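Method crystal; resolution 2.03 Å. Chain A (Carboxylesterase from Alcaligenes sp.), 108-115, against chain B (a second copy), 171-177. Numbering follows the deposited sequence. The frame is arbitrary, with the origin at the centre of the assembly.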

# COMPACT_ATOMS: atom_id res chain seq x y z
N GLY A 108 2.98 -5.22 -0.93
CA GLY A 108 2.12 -4.03 -0.90
C GLY A 108 2.06 -3.27 -2.22
O GLY A 108 1.80 -3.85 -3.28
N ARG A 109 2.34 -1.97 -2.15
CA ARG A 109 2.29 -1.08 -3.31
C ARG A 109 3.55 -1.15 -4.20
O ARG A 109 3.63 -0.46 -5.22
N SER A 110 4.50 -2.00 -3.80
CA SER A 110 5.74 -2.22 -4.57
C SER A 110 5.59 -3.47 -5.48
O SER A 110 5.36 -4.61 -4.97
N ALA A 111 5.69 -3.25 -6.79
CA ALA A 111 5.32 -4.27 -7.82
C ALA A 111 6.11 -5.58 -7.77
O ALA A 111 7.34 -5.57 -7.68
N THR A 112 5.37 -6.68 -7.88
CA THR A 112 5.93 -8.00 -8.22
C THR A 112 5.85 -8.19 -9.75
O THR A 112 5.28 -7.37 -10.47
N ASP A 113 6.46 -9.27 -10.23
CA ASP A 113 6.37 -9.70 -11.62
C ASP A 113 5.52 -10.96 -11.62
O ASP A 113 5.93 -11.98 -11.06
N ILE A 114 4.36 -10.91 -12.27
CA ILE A 114 3.48 -12.10 -12.39
C ILE A 114 3.74 -12.96 -13.63
O ILE A 114 2.98 -13.90 -13.91
N SER A 115 4.80 -12.65 -14.38
CA SER A 115 5.10 -13.35 -15.65
C SER A 115 5.17 -14.85 -15.53
O SER A 115 4.63 -15.56 -16.38
N GLN B 171 5.00 3.07 -10.30
CA GLN B 171 3.77 2.88 -9.47
C GLN B 171 2.76 1.87 -10.02
O GLN B 171 1.72 1.61 -9.39
N MET B 172 3.08 1.30 -11.18
CA MET B 172 2.20 0.32 -11.82
C MET B 172 2.51 -1.09 -11.34
O MET B 172 3.67 -1.46 -11.23
N VAL B 173 1.46 -1.86 -11.03
CA VAL B 173 1.57 -3.17 -10.38
C VAL B 173 0.69 -4.22 -11.09
O VAL B 173 -0.25 -3.85 -11.81
N PRO B 174 0.99 -5.51 -10.88
CA PRO B 174 0.10 -6.58 -11.33
C PRO B 174 -1.33 -6.43 -10.81
O PRO B 174 -1.55 -5.94 -9.69
N ASP B 175 -2.27 -6.89 -11.62
CA ASP B 175 -3.68 -6.72 -11.36
C ASP B 175 -4.34 -8.09 -11.26
O ASP B 175 -4.23 -8.90 -12.19
N TRP B 176 -5.01 -8.34 -10.14
CA TRP B 176 -5.65 -9.64 -9.86
C TRP B 176 -7.18 -9.64 -10.15
O TRP B 176 -7.87 -10.63 -9.86
N LEU B 177 -7.68 -8.57 -10.76
CA LEU B 177 -9.14 -8.41 -11.00
C LEU B 177 -9.77 -9.65 -11.63
O LEU B 177 -10.84 -10.09 -11.19

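The two stretches meet without a direct hydrogen bond; packing of small apolar groups and two bridging waters make the contact, which buries 283 Å² in all. B:Pro174 lies at its heart. Its CA-to-CB bond points toward chain A, and 80 Å² of the residue is covered, more than any other residue gives. The ring, puckered C-gamma exo, is touched at three of its carbons: CG of B:Pro174 lies 3.1 Å from O of A:Thr112, a close carbon-to-carbonyl approach, CB lies 3.5 Å from CG2 of A:Ile114, and CD lies 4.1 Å from CB of A:Ala111.

A:Ala111 and A:Ile114 are the residues of chain A whose CA-to-CB bonds point toward chain B. The alanine methyl fits where the backbones run near each other, its CA 4.7 Å from CA of B:Val173. Its CB is 3.5 Å from O of B:Met172 and 4.0 Å from CG1 of B:Val173. The valine leaves CA sideways, with chi1 at -61° (m); this setting carries CG1 to chain A, where it also comes within 3.7 Å of O of A:Arg109.

A:Ile114 has both chi1 (54°) and chi2 (63°) in p. In this conformation both branches reach B:Pro174, CG2 at 3.5 Å from its CB and CG1 at 3.9 Å from the same atom; CG2 also lies, more loosely, 4.4 Å from NE1 of B:Trp176, which it approaches obliquely. CD1 is directed elsewhere, well beyond CG2 from the indole. B:Trp176 itself starts sideways, but chi1 of -75° (m) and chi2 of 55° bring the ring end nearer to chain A.

That placement serves a polar link. Water 2 accepts from NE1 of B:Trp176 at 2.9 Å and is 2.8 Å from OG1 of A:Thr112. The threonine, sideways with chi1 at 55° (p), thus has its hydroxyl on the water, while the same OG1 is 3.5 Å from CG of B:Pro174. Water 1 joins backbone to backbone, donating to O of A:Arg109 at 3.0 Å and to O of B:Gln171 at 2.9 Å; two carbonyls cannot bond each other directly, so a donor between them satisfies both.

The remaining side chains turn from the contact. A:Arg109 begins sideways, but its m, t, t course leads the guanidinium away to partners elsewhere in the structure. A:Asp113, pointing away with chi1 at -175° (t), uses OD1 to accept from N of A:Ser115 at 3.0 Å and from its OG at 2.7 Å. B:Asp175, also t and away, accepts through OD1 from N of B:Leu177 at 2.9 Å.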

# COMPACT_ATOMS: atom_id res chain seq x y z
CB ARG A 109 2.02 0.36 -2.84
CG ARG A 109 0.60 0.49 -2.22
CD ARG A 109 0.37 1.84 -1.54
NE ARG A 109 -1.05 2.05 -1.34
CZ ARG A 109 -1.61 3.18 -0.94
NH1 ARG A 109 -0.88 4.26 -0.64
NH2 ARG A 109 -2.94 3.23 -0.85
CB SER A 110 6.94 -2.41 -3.62
OG SER A 110 7.07 -1.34 -2.68
CB ALA A 111 5.46 -3.70 -9.25
CB THR A 112 5.12 -9.14 -7.55
OG1 THR A 112 3.73 -9.02 -7.92
CG2 THR A 112 5.24 -9.07 -6.02
CB ASP A 113 7.77 -10.05 -12.14
CG ASP A 113 7.79 -10.40 -13.62
OD1 ASP A 113 6.73 -10.36 -14.29
OD2 ASP A 113 8.90 -10.67 -14.11
CB ILE A 114 1.95 -11.74 -12.25
CG1 ILE A 114 1.52 -10.65 -13.25
CG2 ILE A 114 1.68 -11.22 -10.84
CD1 ILE A 114 1.64 -10.98 -14.78
CB SER A 115 6.41 -12.82 -16.27
OG SER A 115 6.20 -11.48 -16.69
CB GLN B 171 3.08 4.22 -9.15
CG GLN B 171 2.35 4.92 -10.30
CD GLN B 171 1.58 6.13 -9.77
OE1 GLN B 171 2.16 7.19 -9.51
NE2 GLN B 171 0.29 5.96 -9.56
CB MET B 172 2.30 0.42 -13.34
CG MET B 172 1.95 1.83 -13.87
SD MET B 172 1.59 1.88 -15.64
CE MET B 172 0.05 0.97 -15.67
CB VAL B 173 1.12 -3.09 -8.86
CG1 VAL B 173 2.03 -2.11 -8.07
CG2 VAL B 173 -0.37 -2.69 -8.76
CB PRO B 174 0.74 -7.83 -10.73
CG PRO B 174 2.20 -7.53 -10.72
CD PRO B 174 2.27 -6.05 -10.36
CB ASP B 175 -4.30 -5.89 -12.49
CG ASP B 175 -5.68 -5.34 -12.14
OD1 ASP B 175 -6.48 -6.06 -11.50
OD2 ASP B 175 -5.95 -4.18 -12.49
CB TRP B 176 -5.38 -10.04 -8.41
CG TRP B 176 -3.98 -10.53 -8.16
CD1 TRP B 176 -2.82 -9.87 -8.45
CD2 TRP B 176 -3.59 -11.79 -7.57
NE1 TRP B 176 -1.73 -10.64 -8.09
CE2 TRP B 176 -2.18 -11.82 -7.54
CE3 TRP B 176 -4.31 -12.89 -7.07
CZ2 TRP B 176 -1.46 -12.91 -7.03
CZ3 TRP B 176 -3.60 -13.97 -6.55
CH2 TRP B 176 -2.19 -13.97 -6.53
CB LEU B 177 -9.40 -7.24 -11.96
CG LEU B 177 -10.86 -6.96 -12.35
CD1 LEU B 177 -11.42 -5.92 -11.45
CD2 LEU B 177 -10.97 -6.51 -13.79
O HOH W 1 1.69 1.48 -6.52
O HOH W 2 1.10 -10.01 -7.66